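Sulfate adenylyltransferase (Allochromatium vinosum, PDB 4DNX) catalyses the reaction of sulfate with ATP to form adenosine 5'-phosphosulfate and diphosphate, the first step on the route from sulfate to sulfite. Local coordinates at residues H185-R190 with T259-G264; Q193-F198 with G223-M228; L47-F52 with D175-A180; F283-G288 with L323-F328. All blocks are in the same frame, centred on the assembly; numbering follows the deposited sequence. Where two conformers were deposited one is given.

Contact 1 of 4, residues H185-R190 with T259-G264; sequences HEIQER and TVMVTG
Met-261 on strand 260-266 reaches toward Glu-186, Ile-187 and Arg-190 of helix 180-190. This is helix-on-sheet packing in the Rossmann-like fold, against an outermost strand of the five-stranded parallel sheet. The axes of the two short segments run nearly antiparallel, at 165°.

The apolar packing centres on the thioether. Met-261 SD lies 3.7 Å from Glu-186 CG and 4.0 Å from Ile-187 CG1. Glu-186 and Met-261 meet tip to tip, whereas Ile-187 crosses Met-261 at about a right angle. The Met-261 chain bends at chi3 (59°), which places CE 3.8 Å from Glu-186 CG. Glu-186 and Met-261 were each modelled in two conformers; their packing and the Glu-186 salt bridge are described for one conformer of each.

The polar contacts centre on Arg-190. Its NE forms a salt bridge with Glu-186 OE1, 3.1 Å away, within the helix. OE1 lies in the guanidinium plane and is met on its anti side. Across the contact, Arg-190 NH1 makes a weak hydrogen bond to Val-260 O at 3.1 Å, bent to 125°. NH1 also bonds Asn-258 OD1.

The contact lies at the subunit interface, where Arg-190 forms a salt bridge with Glu-189 of the second subunit. On one face of the guanidinium, Met-261 CG sits 3.2 Å above the plane, offset toward the rim, and 3.4 Å from Arg-190 CZ.

Contact 2 of 4, residues Q193-F198 with G223-M228; sequences QKIVAF and GVVIHM
Two neighbouring strands of the central parallel sheet meet here, with Val-196 beside Val-224, Ala-197 beside Val-225 and Phe-198 beside Ile-226. Four backbone hydrogen bonds join them. Val-196 N donates to Gly-223 O at 3.0 Å, and Val-225 N to Val-196 O at 2.9 Å. Phe-198 N then bonds Val-225 O at 3.0 Å, and His-227 N bonds Phe-198 O at 2.9 Å.

The strands are the two ends of a beta-alpha-beta unit whose connection is helix 206-219. That helix packs on the face formed by Val-196, Phe-198 and Val-224. On this face Val-224 CG2, anti to its own backbone N, touches Val-196 O at 3.4 Å. It also lies 4.3 Å from Phe-198 CB.

Ala-197 and Val-225 face helix 274-287. On their side Ile-195 CG2 meets Val-225 CG2 at 3.6 Å, the two side chains crossing obliquely. Just beyond Phe-198 the chain runs into a QXRN sequence, which in ATP sulfurylases is associated with nucleotide binding. His-227 turns its ring away from strand 195-198. Its ND1 is hydrogen-bonded to Arg-284 NE.

Contact 3 of 4, residues L47-F52 with D175-A180; sequences LGAGYF and DTFRTA
Ala-49 and Tyr-51 meet Arg-178, Thr-179 and Ala-180 where the PUA-like part of the chain touches the ATP-sulfurylase part. The end of helix 38-48 faces the start of helix 180-190. Gly-50 closes the first helix with a Schellman motif, and Thr-179 is the N-cap of the second.

Two hydrogen bonds cross the contact. Ala-180 N donates to Ala-49 O at 2.9 Å, bent to 135°. Tyr-51 OH donates to Arg-178 O at 2.8 Å, from above the carbonyl plane. Tyr-51 OH also bonds His-227 NE2, so two partners hold the hydroxyl.

The ring of Tyr-51 has Ala-180 over one face. Ala-180 CB makes a CH-pi contact, 3.9 Å from the ring centroid and 21° off the normal. Ala-180 N is offset toward the rim, 3.5 Å above the ring plane.

Apolar contact is made by Ala-49 CB, 3.9 Å from Thr-179 CG2. Thr-179 OG1 sits between its backbone N and carbonyl carbon (chi1 61°) and caps Glu-182 N. It also bonds Asp-175 of the second subunit, while Arg-178 forms a salt bridge with Glu-182 of that subunit.

Met-287 of helix 274-287 packs on both Tyr-51 and Ala-180, and the backbone of Arg-178 is hydrogen-bonded to Gly-264 of strand 260-266.

Contact 4 of 4, residues F283-G288 with L323-F328; sequences FRQNMG and LAIEIF
Gln-285 reaches from helix 274-287 to the backbone of Ala-324 and Ile-325, just ahead of strand 326-329. That strand is an outermost one of the parallel sheet of the Rossmann-like domain, and the contact ties the helix to the loop that leads into it.

Gln-285 CG is anti to the backbone N (chi1 -178°) and the chain beyond it is extended. The amide group therefore stands well out from the helix. Gln-285 OE1 accepts two hydrogen bonds, from Ala-324 N at 2.7 Å and from Ile-325 N at 3.0 Å. Both donors approach from the same face of the amide plane. Ala-324 N is tilted 31° from this plane, and Ile-325 N stands higher above it, at 53°. The NE2 end is held by Lys-3 O, so both ends of the amide have partners.

Apolar groups lie round the same oxygen. Leu-323 CD2 is 3.7 Å from Gln-285 OE1. Ala-324 CB lies 3.9 Å from Gln-285 OE1.

Ile-325 points back at the helix. Its CG2 packs 3.9 Å from Gln-285 CB. On the sheet side Ile-325 also touches Phe-292 of strand 291-294. Arg-284 offers its CB here, while its guanidinium end leads away to His-227 and Gln-199. Gly-288 ends the helix with a Schellman motif, its N bonded to Gln-285 O at 3.0 Å. At the far end of the isoleucine, Ile-325 CD1 rests 3.7 Å from Arg-284 CB.

How the contacts relate
Contacts 1, 2 and 4 share one parallel sheet, whose strands run in the order 260-266, 223-230, 195-200, 291-294, 326-329. Contact 2 is nested in the chain loop closed by contact 1, and their centres lie about 8 Å apart. His-227 connects three contacts. Its ND1 is 2.8 Å from Arg-284 NE of contact 4, and its NE2 is 3.0 Å from Tyr-51 OH of contact 3. Contact 3 also bonds contact 4 through Tyr-51 O and Asn-286 ND2. Contacts 1 and 3 both reach the second subunit. Gln-199, the partner of Arg-284, begins the QXRN sequence, so contacts 2 and 4 probably lie close to the nucleotide site of this open-state enzyme.

Contact 1 of 4, residues H185-R190 with T259-G264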
loop_
_atom_site.group_PDB
_atom_site.type_symbol
_atom_site.label_atom_id
_atom_site.label_comp_id
_atom_site.label_asym_id
_atom_site.label_seq_id
_atom_site.Cartn_x
_atom_site.Cartn_y
_atom_site.Cartn_z
ATOM N N HIS A 185 9.017 8.074 1.552
ATOM C CA HIS A 185 10.040 7.072 1.183
ATOM C C HIS A 185 10.164 6.958 -0.328
ATOM O O HIS A 185 11.290 6.956 -0.845
ATOM C CB HIS A 185 9.645 5.699 1.735
ATOM C CG HIS A 185 9.852 5.557 3.210
ATOM N ND1 HIS A 185 9.059 4.736 3.996
ATOM C CD2 HIS A 185 10.720 6.153 4.052
ATOM C CE1 HIS A 185 9.461 4.816 5.251
ATOM N NE2 HIS A 185 10.475 5.651 5.312
ATOM N N GLU A 186 9.010 6.846 -0.999
ATOM C CA GLU A 186 8.975 6.708 -2.461
ATOM C C GLU A 186 9.507 7.938 -3.208
ATOM O O GLU A 186 10.238 7.778 -4.192
ATOM C CB GLU A 186 7.580 6.349 -2.948
ATOM C CG GLU A 186 7.438 6.287 -4.465
ATOM C CD GLU A 186 6.284 5.409 -4.932
ATOM O OE1 GLU A 186 6.238 5.151 -6.154
ATOM O OE2 GLU A 186 5.433 4.976 -4.087
ATOM N N ILE A 187 9.159 9.147 -2.755
ATOM C CA ILE A 187 9.754 10.382 -3.351
ATOM C C ILE A 187 11.271 10.303 -3.235
ATOM O O ILE A 187 12.030 10.615 -4.186
ATOM C CB ILE A 187 9.226 11.660 -2.658
ATOM C CG1 ILE A 187 7.770 11.896 -3.084
ATOM C CG2 ILE A 187 10.126 12.866 -2.996
ATOM C CD1 ILE A 187 7.021 12.961 -2.250
ATOM N N GLN A 188 11.726 9.838 -2.077
ATOM C CA GLN A 188 13.142 9.834 -1.766
ATOM C C GLN A 188 13.872 8.961 -2.723
ATOM O O GLN A 188 14.900 9.356 -3.331
ATOM C CB GLN A 188 13.345 9.275 -0.366
ATOM C CG GLN A 188 13.491 10.329 0.617
ATOM C CD GLN A 188 14.929 10.575 0.941
ATOM O OE1 GLN A 188 15.803 10.468 0.069
ATOM N NE2 GLN A 188 15.196 10.898 2.204
ATOM N N GLU A 189 13.350 7.768 -2.896
ATOM C CA GLU A 189 14.095 6.822 -3.655
ATOM C C GLU A 189 14.043 7.130 -5.147
ATOM O O GLU A 189 15.058 6.940 -5.838
ATOM C CB GLU A 189 13.661 5.394 -3.340
ATOM C CG GLU A 189 14.738 4.372 -3.722
ATOM C CD GLU A 189 14.823 4.233 -5.228
ATOM O OE1 GLU A 189 13.724 4.388 -5.836
ATOM O OE2 GLU A 189 15.923 4.039 -5.811
ATOM N N ARG A 190 12.903 7.662 -5.615
ATOM C CA ARG A 190 12.731 7.975 -7.048
ATOM C C ARG A 190 13.652 9.134 -7.452
ATOM O O ARG A 190 13.827 9.442 -8.649
ATOM C CB ARG A 190 11.265 8.307 -7.328
ATOM C CG ARG A 190 10.299 7.103 -7.402
ATOM C CD ARG A 190 9.101 7.679 -8.045
ATOM N NE ARG A 190 7.880 6.914 -8.045
ATOM C CZ ARG A 190 7.049 6.943 -9.062
ATOM N NH1 ARG A 190 7.363 7.638 -10.186
ATOM N NH2 ARG A 190 5.956 6.219 -9.010
ATOM N N THR A 259 7.784 10.474 -13.639
ATOM C CA THR A 259 7.295 11.817 -13.295
ATOM C C THR A 259 5.980 11.809 -12.546
ATOM O O THR A 259 5.576 12.856 -12.078
ATOM C CB THR A 259 7.163 12.730 -14.554
ATOM O OG1 THR A 259 6.226 12.134 -15.459
ATOM C CG2 THR A 259 8.485 12.883 -15.218
ATOM N N VAL A 260 5.321 10.654 -12.413
ATOM C CA VAL A 260 3.994 10.635 -11.748
ATOM C C VAL A 260 3.940 9.564 -10.659
ATOM O O VAL A 260 4.454 8.463 -10.885
ATOM C CB VAL A 260 2.859 10.358 -12.758
ATOM C CG1 VAL A 260 1.472 10.331 -12.037
ATOM C CG2 VAL A 260 2.877 11.386 -13.883
ATOM N N MET A 261 3.361 9.909 -9.488
ATOM C CA MET A 261 3.009 8.953 -8.462
ATOM C C MET A 261 1.511 9.042 -8.215
ATOM O O MET A 261 1.038 10.097 -7.853
ATOM C CB MET A 261 3.714 9.320 -7.158
ATOM C CG MET A 261 5.068 8.765 -7.008
ATOM S SD MET A 261 5.824 9.439 -5.496
ATOM C CE MET A 261 4.638 8.891 -4.269
ATOM N N VAL A 262 0.792 7.937 -8.421
ATOM C CA VAL A 262 -0.674 7.880 -8.193
ATOM C C VAL A 262 -0.950 7.264 -6.815
ATOM O O VAL A 262 -0.521 6.118 -6.513
ATOM C CB VAL A 262 -1.393 7.102 -9.306
ATOM C CG1 VAL A 262 -2.913 7.050 -9.064
ATOM C CG2 VAL A 262 -1.141 7.784 -10.686
ATOM N N THR A 263 -1.633 8.035 -5.975
ATOM C CA THR A 263 -1.725 7.668 -4.543
ATOM C C THR A 263 -3.052 8.156 -4.043
ATOM O O THR A 263 -3.782 8.874 -4.745
ATOM C CB THR A 263 -0.669 8.402 -3.679
ATOM O OG1 THR A 263 -0.968 9.800 -3.631
ATOM C CG2 THR A 263 0.775 8.161 -4.203
ATOM N N GLY A 264 -3.339 7.825 -2.796
ATOM C CA GLY A 264 -4.600 8.265 -2.184
ATOM C C GLY A 264 -4.555 8.317 -0.673
ATOM O O GLY A 264 -3.669 7.710 -0.022
#

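Contact 2 of 4, residues Q193-F198 with G223-M228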
loop_
_atom_site.group_PDB
_atom_site.type_symbol
_atom_site.label_atom_id
_atom_site.label_comp_id
_atom_site.label_asym_id
_atom_site.label_seq_id
_atom_site.Cartn_x
_atom_site.Cartn_y
_atom_site.Cartn_z
ATOM N N GLN A 193 13.577 15.972 -6.300
ATOM C CA GLN A 193 13.995 17.094 -5.430
ATOM C C GLN A 193 12.916 18.164 -5.249
ATOM O O GLN A 193 12.808 18.775 -4.189
ATOM C CB GLN A 193 15.216 17.805 -6.027
ATOM C CG GLN A 193 16.368 16.917 -6.427
ATOM C CD GLN A 193 17.212 16.535 -5.249
ATOM O OE1 GLN A 193 16.701 16.237 -4.165
ATOM N NE2 GLN A 193 18.517 16.531 -5.448
ATOM N N LYS A 194 12.125 18.391 -6.304
ATOM C CA LYS A 194 10.973 19.282 -6.221
ATOM C C LYS A 194 9.779 18.467 -6.686
ATOM O O LYS A 194 9.849 17.719 -7.681
ATOM C CB LYS A 194 11.175 20.542 -7.063
ATOM C CG LYS A 194 12.192 21.481 -6.402
ATOM C CD LYS A 194 12.488 22.670 -7.280
ATOM C CE LYS A 194 13.381 23.664 -6.525
ATOM N NZ LYS A 194 13.994 24.672 -7.442
ATOM N N ILE A 195 8.691 18.561 -5.933
ATOM C CA ILE A 195 7.537 17.669 -6.152
ATOM C C ILE A 195 6.250 18.482 -6.028
ATOM O O ILE A 195 6.026 19.122 -4.982
ATOM C CB ILE A 195 7.499 16.519 -5.059
ATOM C CG1 ILE A 195 8.842 15.742 -5.039
ATOM C CG2 ILE A 195 6.318 15.587 -5.305
ATOM C CD1 ILE A 195 9.864 16.317 -4.067
ATOM N N VAL A 196 5.418 18.489 -7.086
ATOM C CA VAL A 196 4.101 19.173 -7.035
ATOM C C VAL A 196 3.041 18.191 -6.551
ATOM O O VAL A 196 3.062 17.033 -6.958
ATOM C CB VAL A 196 3.725 19.628 -8.463
ATOM C CG1 VAL A 196 2.259 20.149 -8.524
ATOM C CG2 VAL A 196 4.725 20.681 -8.978
ATOM N N ALA A 197 2.113 18.605 -5.675
ATOM C CA ALA A 197 1.006 17.713 -5.287
ATOM C C ALA A 197 -0.287 18.268 -5.895
ATOM O O ALA A 197 -0.477 19.530 -5.937
ATOM C CB ALA A 197 0.883 17.684 -3.727
ATOM N N PHE A 198 -1.148 17.366 -6.360
ATOM C CA PHE A 198 -2.438 17.723 -6.956
ATOM C C PHE A 198 -3.501 16.799 -6.391
ATOM O O PHE A 198 -3.373 15.598 -6.536
ATOM C CB PHE A 198 -2.391 17.568 -8.508
ATOM C CG PHE A 198 -3.722 17.863 -9.193
ATOM C CD1 PHE A 198 -4.187 19.179 -9.270
ATOM C CD2 PHE A 198 -4.501 16.819 -9.727
ATOM C CE1 PHE A 198 -5.433 19.457 -9.908
ATOM C CE2 PHE A 198 -5.754 17.115 -10.380
ATOM C CZ PHE A 198 -6.166 18.397 -10.444
ATOM N N GLY A 223 8.570 15.758 -10.390
ATOM C CA GLY A 223 7.452 14.843 -10.407
ATOM C C GLY A 223 6.216 15.469 -9.803
ATOM O O GLY A 223 6.307 16.533 -9.181
ATOM N N VAL A 224 5.078 14.812 -10.035
ATOM C CA VAL A 224 3.780 15.164 -9.410
ATOM C C VAL A 224 3.214 13.951 -8.664
ATOM O O VAL A 224 3.282 12.809 -9.147
ATOM C CB VAL A 224 2.759 15.655 -10.453
ATOM C CG1 VAL A 224 2.519 14.599 -11.568
ATOM C CG2 VAL A 224 1.413 16.019 -9.787
ATOM N N VAL A 225 2.724 14.203 -7.443
ATOM C CA VAL A 225 1.987 13.206 -6.692
ATOM C C VAL A 225 0.512 13.562 -6.927
ATOM O O VAL A 225 0.097 14.696 -6.563
ATOM C CB VAL A 225 2.313 13.279 -5.183
ATOM C CG1 VAL A 225 1.444 12.208 -4.447
ATOM C CG2 VAL A 225 3.813 12.974 -4.930
ATOM N N ILE A 226 -0.244 12.616 -7.503
ATOM C CA ILE A 226 -1.714 12.792 -7.719
ATOM C C ILE A 226 -2.261 12.133 -6.462
ATOM O O ILE A 226 -2.072 10.927 -6.253
ATOM C CB ILE A 226 -2.170 12.073 -8.980
ATOM C CG1 ILE A 226 -1.518 12.737 -10.231
ATOM C CG2 ILE A 226 -3.706 12.173 -9.060
ATOM C CD1 ILE A 226 -1.830 12.101 -11.594
ATOM N N HIS A 227 -2.855 12.933 -5.598
ATOM C CA HIS A 227 -3.211 12.488 -4.231
ATOM C C HIS A 227 -4.739 12.410 -4.234
ATOM O O HIS A 227 -5.418 13.430 -4.100
ATOM C CB HIS A 227 -2.654 13.518 -3.244
ATOM C CG HIS A 227 -2.429 12.974 -1.854
ATOM N ND1 HIS A 227 -2.604 13.749 -0.727
ATOM C CD2 HIS A 227 -2.086 11.746 -1.417
ATOM C CE1 HIS A 227 -2.333 13.032 0.355
ATOM N NE2 HIS A 227 -2.026 11.802 -0.032
ATOM N N MET A 228 -5.258 11.203 -4.404
ATOM C CA MET A 228 -6.708 11.027 -4.625
ATOM C C MET A 228 -7.449 10.935 -3.299
ATOM O O MET A 228 -6.969 10.290 -2.338
ATOM C CB MET A 228 -6.983 9.767 -5.461
ATOM C CG MET A 228 -6.478 9.846 -7.008
ATOM S SD MET A 228 -6.786 8.304 -7.873
ATOM C CE MET A 228 -5.863 7.093 -6.889
#

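Contact 3 of 4, residues L47-F52 with D175-A180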
loop_
_atom_site.group_PDB
_atom_site.type_symbol
_atom_site.label_atom_id
_atom_site.label_comp_id
_atom_site.label_asym_id
_atom_site.label_seq_id
_atom_site.Cartn_x
_atom_site.Cartn_y
_atom_site.Cartn_z
ATOM N N LEU A 47 -3.889 10.770 11.585
ATOM C CA LEU A 47 -2.841 10.705 12.623
ATOM C C LEU A 47 -2.001 9.412 12.516
ATOM O O LEU A 47 -0.747 9.436 12.659
ATOM C CB LEU A 47 -3.527 10.747 14.016
ATOM C CG LEU A 47 -3.944 12.182 14.437
ATOM C CD1 LEU A 47 -4.965 12.037 15.584
ATOM C CD2 LEU A 47 -2.715 12.981 14.854
ATOM N N GLY A 48 -2.666 8.275 12.336
ATOM C CA GLY A 48 -1.993 6.967 12.177
ATOM C C GLY A 48 -1.015 6.964 11.010
ATOM O O GLY A 48 0.049 6.383 11.109
ATOM N N ALA A 49 -1.399 7.657 9.935
ATOM C CA ALA A 49 -0.670 7.579 8.636
ATOM C C ALA A 49 0.395 8.665 8.531
ATOM O O ALA A 49 1.103 8.740 7.512
ATOM C CB ALA A 49 -1.682 7.719 7.496
ATOM N N GLY A 50 0.551 9.487 9.574
ATOM C CA GLY A 50 1.618 10.516 9.605
ATOM C C GLY A 50 1.256 11.844 8.927
ATOM O O GLY A 50 2.051 12.803 8.934
ATOM N N TYR A 51 0.067 11.932 8.341
ATOM C CA TYR A 51 -0.342 13.174 7.695
ATOM C C TYR A 51 -0.479 14.347 8.695
ATOM O O TYR A 51 -0.250 15.513 8.333
ATOM C CB TYR A 51 -1.657 12.967 6.967
ATOM C CG TYR A 51 -1.512 12.157 5.682
ATOM C CD1 TYR A 51 -0.856 12.707 4.566
ATOM C CD2 TYR A 51 -2.048 10.858 5.580
ATOM C CE1 TYR A 51 -0.719 11.970 3.377
ATOM C CE2 TYR A 51 -1.948 10.097 4.427
ATOM C CZ TYR A 51 -1.276 10.674 3.304
ATOM O OH TYR A 51 -1.189 9.946 2.149
ATOM N N PHE A 52 -0.886 14.055 9.944
ATOM C CA PHE A 52 -1.065 15.112 10.945
ATOM C C PHE A 52 0.078 15.125 11.960
ATOM O O PHE A 52 -0.038 15.624 13.087
ATOM C CB PHE A 52 -2.432 14.970 11.643
ATOM C CG PHE A 52 -3.630 15.269 10.762
ATOM C CD1 PHE A 52 -3.523 15.826 9.467
ATOM C CD2 PHE A 52 -4.882 14.945 11.234
ATOM C CE1 PHE A 52 -4.666 16.097 8.705
ATOM C CE2 PHE A 52 -6.062 15.202 10.464
ATOM C CZ PHE A 52 -5.956 15.750 9.223
ATOM N N ASP A 175 -4.363 -0.827 -3.425
ATOM C CA ASP A 175 -3.238 -0.401 -4.294
ATOM C C ASP A 175 -2.945 1.083 -4.263
ATOM O O ASP A 175 -1.849 1.515 -4.650
ATOM C CB ASP A 175 -3.435 -0.855 -5.761
ATOM C CG ASP A 175 -3.416 -2.383 -5.918
ATOM O OD1 ASP A 175 -2.866 -3.100 -5.019
ATOM O OD2 ASP A 175 -3.919 -2.890 -6.941
ATOM N N THR A 176 -3.901 1.894 -3.816
ATOM C CA THR A 176 -3.746 3.323 -3.899
ATOM C C THR A 176 -3.576 4.016 -2.546
ATOM O O THR A 176 -2.848 4.994 -2.455
ATOM C CB THR A 176 -4.903 4.003 -4.687
ATOM O OG1 THR A 176 -6.146 3.572 -4.146
ATOM C CG2 THR A 176 -4.843 3.570 -6.159
ATOM N N PHE A 177 -4.233 3.507 -1.490
ATOM C CA PHE A 177 -4.079 4.116 -0.188
ATOM C C PHE A 177 -2.618 4.085 0.222
ATOM O O PHE A 177 -1.993 3.022 0.130
ATOM C CB PHE A 177 -4.913 3.429 0.909
ATOM C CG PHE A 177 -4.691 4.027 2.257
ATOM C CD1 PHE A 177 -5.385 5.178 2.655
ATOM C CD2 PHE A 177 -3.691 3.490 3.123
ATOM C CE1 PHE A 177 -5.141 5.760 3.912
ATOM C CE2 PHE A 177 -3.399 4.113 4.360
ATOM C CZ PHE A 177 -4.157 5.221 4.761
ATOM N N ARG A 178 -2.111 5.261 0.653
ATOM C CA ARG A 178 -0.701 5.393 1.111
ATOM C C ARG A 178 -0.635 6.264 2.342
ATOM O O ARG A 178 -1.383 7.219 2.472
ATOM C CB ARG A 178 0.147 6.129 0.051
ATOM C CG ARG A 178 0.368 5.299 -1.127
ATOM C CD ARG A 178 1.467 4.257 -0.910
ATOM N NE ARG A 178 1.744 3.684 -2.211
ATOM C CZ ARG A 178 0.964 2.803 -2.840
ATOM N NH1 ARG A 178 -0.146 2.318 -2.267
ATOM N NH2 ARG A 178 1.310 2.384 -4.054
ATOM N N THR A 179 0.289 5.924 3.226
ATOM C CA THR A 179 0.604 6.789 4.347
ATOM C C THR A 179 1.509 7.913 3.881
ATOM O O THR A 179 2.173 7.798 2.829
ATOM C CB THR A 179 1.339 6.012 5.469
ATOM O OG1 THR A 179 2.579 5.474 4.961
ATOM C CG2 THR A 179 0.431 4.873 5.991
ATOM N N ALA A 180 1.570 8.991 4.668
ATOM C CA ALA A 180 2.556 10.073 4.381
ATOM C C ALA A 180 3.976 9.491 4.488
ATOM O O ALA A 180 4.882 9.917 3.760
ATOM C CB ALA A 180 2.420 11.199 5.405
#

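Contact 4 of 4, residues F283-G288 with L323-F328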
loop_
_atom_site.group_PDB
_atom_site.type_symbol
_atom_site.label_atom_id
_atom_site.label_comp_id
_atom_site.label_asym_id
_atom_site.label_seq_id
_atom_site.Cartn_x
_atom_site.Cartn_y
_atom_site.Cartn_z
ATOM N N PHE A 283 -0.619 18.771 5.412
ATOM C CA PHE A 283 -0.358 17.340 5.251
ATOM C C PHE A 283 0.416 16.967 3.984
ATOM O O PHE A 283 1.122 15.944 3.960
ATOM C CB PHE A 283 -1.567 16.430 5.557
ATOM C CG PHE A 283 -2.732 16.498 4.600
ATOM C CD1 PHE A 283 -2.723 15.782 3.402
ATOM C CD2 PHE A 283 -3.920 17.109 5.029
ATOM C CE1 PHE A 283 -3.896 15.781 2.554
ATOM C CE2 PHE A 283 -5.083 17.131 4.223
ATOM C CZ PHE A 283 -5.081 16.448 2.986
ATOM N N ARG A 284 0.345 17.853 2.988
ATOM C CA ARG A 284 1.134 17.638 1.778
ATOM C C ARG A 284 2.603 17.896 2.054
ATOM O O ARG A 284 3.483 17.265 1.442
ATOM C CB ARG A 284 0.612 18.494 0.612
ATOM C CG ARG A 284 -0.359 17.759 -0.316
ATOM C CD ARG A 284 -1.540 17.354 0.383
ATOM N NE ARG A 284 -2.583 16.565 -0.330
ATOM C CZ ARG A 284 -3.836 16.943 -0.611
ATOM N NH1 ARG A 284 -4.251 18.199 -0.453
ATOM N NH2 ARG A 284 -4.713 16.035 -1.058
ATOM N N GLN A 285 2.909 18.839 2.933
ATOM C CA GLN A 285 4.327 19.034 3.318
ATOM C C GLN A 285 4.787 17.794 4.061
ATOM O O GLN A 285 5.912 17.297 3.817
ATOM C CB GLN A 285 4.520 20.300 4.166
ATOM C CG GLN A 285 6.013 20.525 4.526
ATOM C CD GLN A 285 6.273 21.828 5.264
ATOM O OE1 GLN A 285 5.678 22.871 4.959
ATOM N NE2 GLN A 285 7.224 21.791 6.207
ATOM N N ASN A 286 3.940 17.286 4.968
ATOM C CA ASN A 286 4.324 16.044 5.681
ATOM C C ASN A 286 4.641 14.832 4.776
ATOM O O ASN A 286 5.556 14.080 5.054
ATOM C CB ASN A 286 3.277 15.673 6.750
ATOM C CG ASN A 286 3.512 16.415 8.040
ATOM O OD1 ASN A 286 4.622 16.886 8.298
ATOM N ND2 ASN A 286 2.487 16.484 8.884
ATOM N N MET A 287 3.904 14.692 3.679
ATOM C CA MET A 287 4.131 13.604 2.736
ATOM C C MET A 287 5.358 13.862 1.815
ATOM O O MET A 287 5.834 12.911 1.192
ATOM C CB MET A 287 2.842 13.275 1.977
ATOM C CG MET A 287 2.704 14.070 0.725
ATOM S SD MET A 287 1.054 13.765 0.017
ATOM C CE MET A 287 1.279 14.649 -1.557
ATOM N N GLY A 288 5.937 15.094 1.824
ATOM C CA GLY A 288 7.179 15.352 1.102
ATOM C C GLY A 288 7.051 16.245 -0.134
ATOM O O GLY A 288 8.043 16.456 -0.852
ATOM N N LEU A 323 5.080 27.053 7.485
ATOM C CA LEU A 323 5.069 26.083 6.391
ATOM C C LEU A 323 6.208 26.358 5.459
ATOM O O LEU A 323 6.501 27.504 5.171
ATOM C CB LEU A 323 3.771 26.178 5.570
ATOM C CG LEU A 323 2.503 25.659 6.268
ATOM C CD1 LEU A 323 1.272 25.979 5.421
ATOM C CD2 LEU A 323 2.561 24.169 6.545
ATOM N N ALA A 324 6.830 25.296 4.961
ATOM C CA ALA A 324 7.839 25.431 3.938
ATOM C C ALA A 324 7.313 25.138 2.548
ATOM O O ALA A 324 7.901 25.583 1.569
ATOM C CB ALA A 324 9.073 24.569 4.250
ATOM N N ILE A 325 6.223 24.364 2.458
ATOM C CA ILE A 325 5.594 24.067 1.150
ATOM C C ILE A 325 5.102 25.366 0.512
ATOM O O ILE A 325 4.642 26.288 1.230
ATOM C CB ILE A 325 4.474 23.006 1.291
ATOM C CG1 ILE A 325 3.957 22.528 -0.083
ATOM C CG2 ILE A 325 3.303 23.503 2.210
ATOM C CD1 ILE A 325 3.057 21.221 -0.033
ATOM N N GLU A 326 5.212 25.454 -0.817
ATOM C CA GLU A 326 4.827 26.667 -1.558
ATOM C C GLU A 326 3.549 26.387 -2.348
ATOM O O GLU A 326 3.296 25.253 -2.711
ATOM C CB GLU A 326 5.938 27.066 -2.532
ATOM C CG GLU A 326 7.198 27.559 -1.843
ATOM C CD GLU A 326 8.268 27.942 -2.838
ATOM O OE1 GLU A 326 9.410 27.425 -2.716
ATOM O OE2 GLU A 326 7.961 28.742 -3.758
ATOM N N ILE A 327 2.755 27.428 -2.609
ATOM C CA ILE A 327 1.511 27.246 -3.339
ATOM C C ILE A 327 1.744 27.629 -4.792
ATOM O O ILE A 327 2.326 28.686 -5.062
ATOM C CB ILE A 327 0.374 28.124 -2.753
ATOM C CG1 ILE A 327 0.101 27.765 -1.262
ATOM C CG2 ILE A 327 -0.922 27.997 -3.625
ATOM C CD1 ILE A 327 0.024 26.263 -0.931
ATOM N N PHE A 328 1.292 26.774 -5.706
ATOM C CA PHE A 328 1.164 27.140 -7.098
ATOM C C PHE A 328 -0.278 27.618 -7.297
ATOM O O PHE A 328 -1.215 26.837 -7.094
ATOM C CB PHE A 328 1.413 25.948 -8.032
ATOM C CG PHE A 328 1.265 26.332 -9.501
ATOM C CD1 PHE A 328 0.074 26.127 -10.183
ATOM C CD2 PHE A 328 2.317 26.959 -10.152
ATOM C CE1 PHE A 328 -0.048 26.535 -11.557
ATOM C CE2 PHE A 328 2.202 27.349 -11.514
ATOM C CZ PHE A 328 1.015 27.135 -12.190
#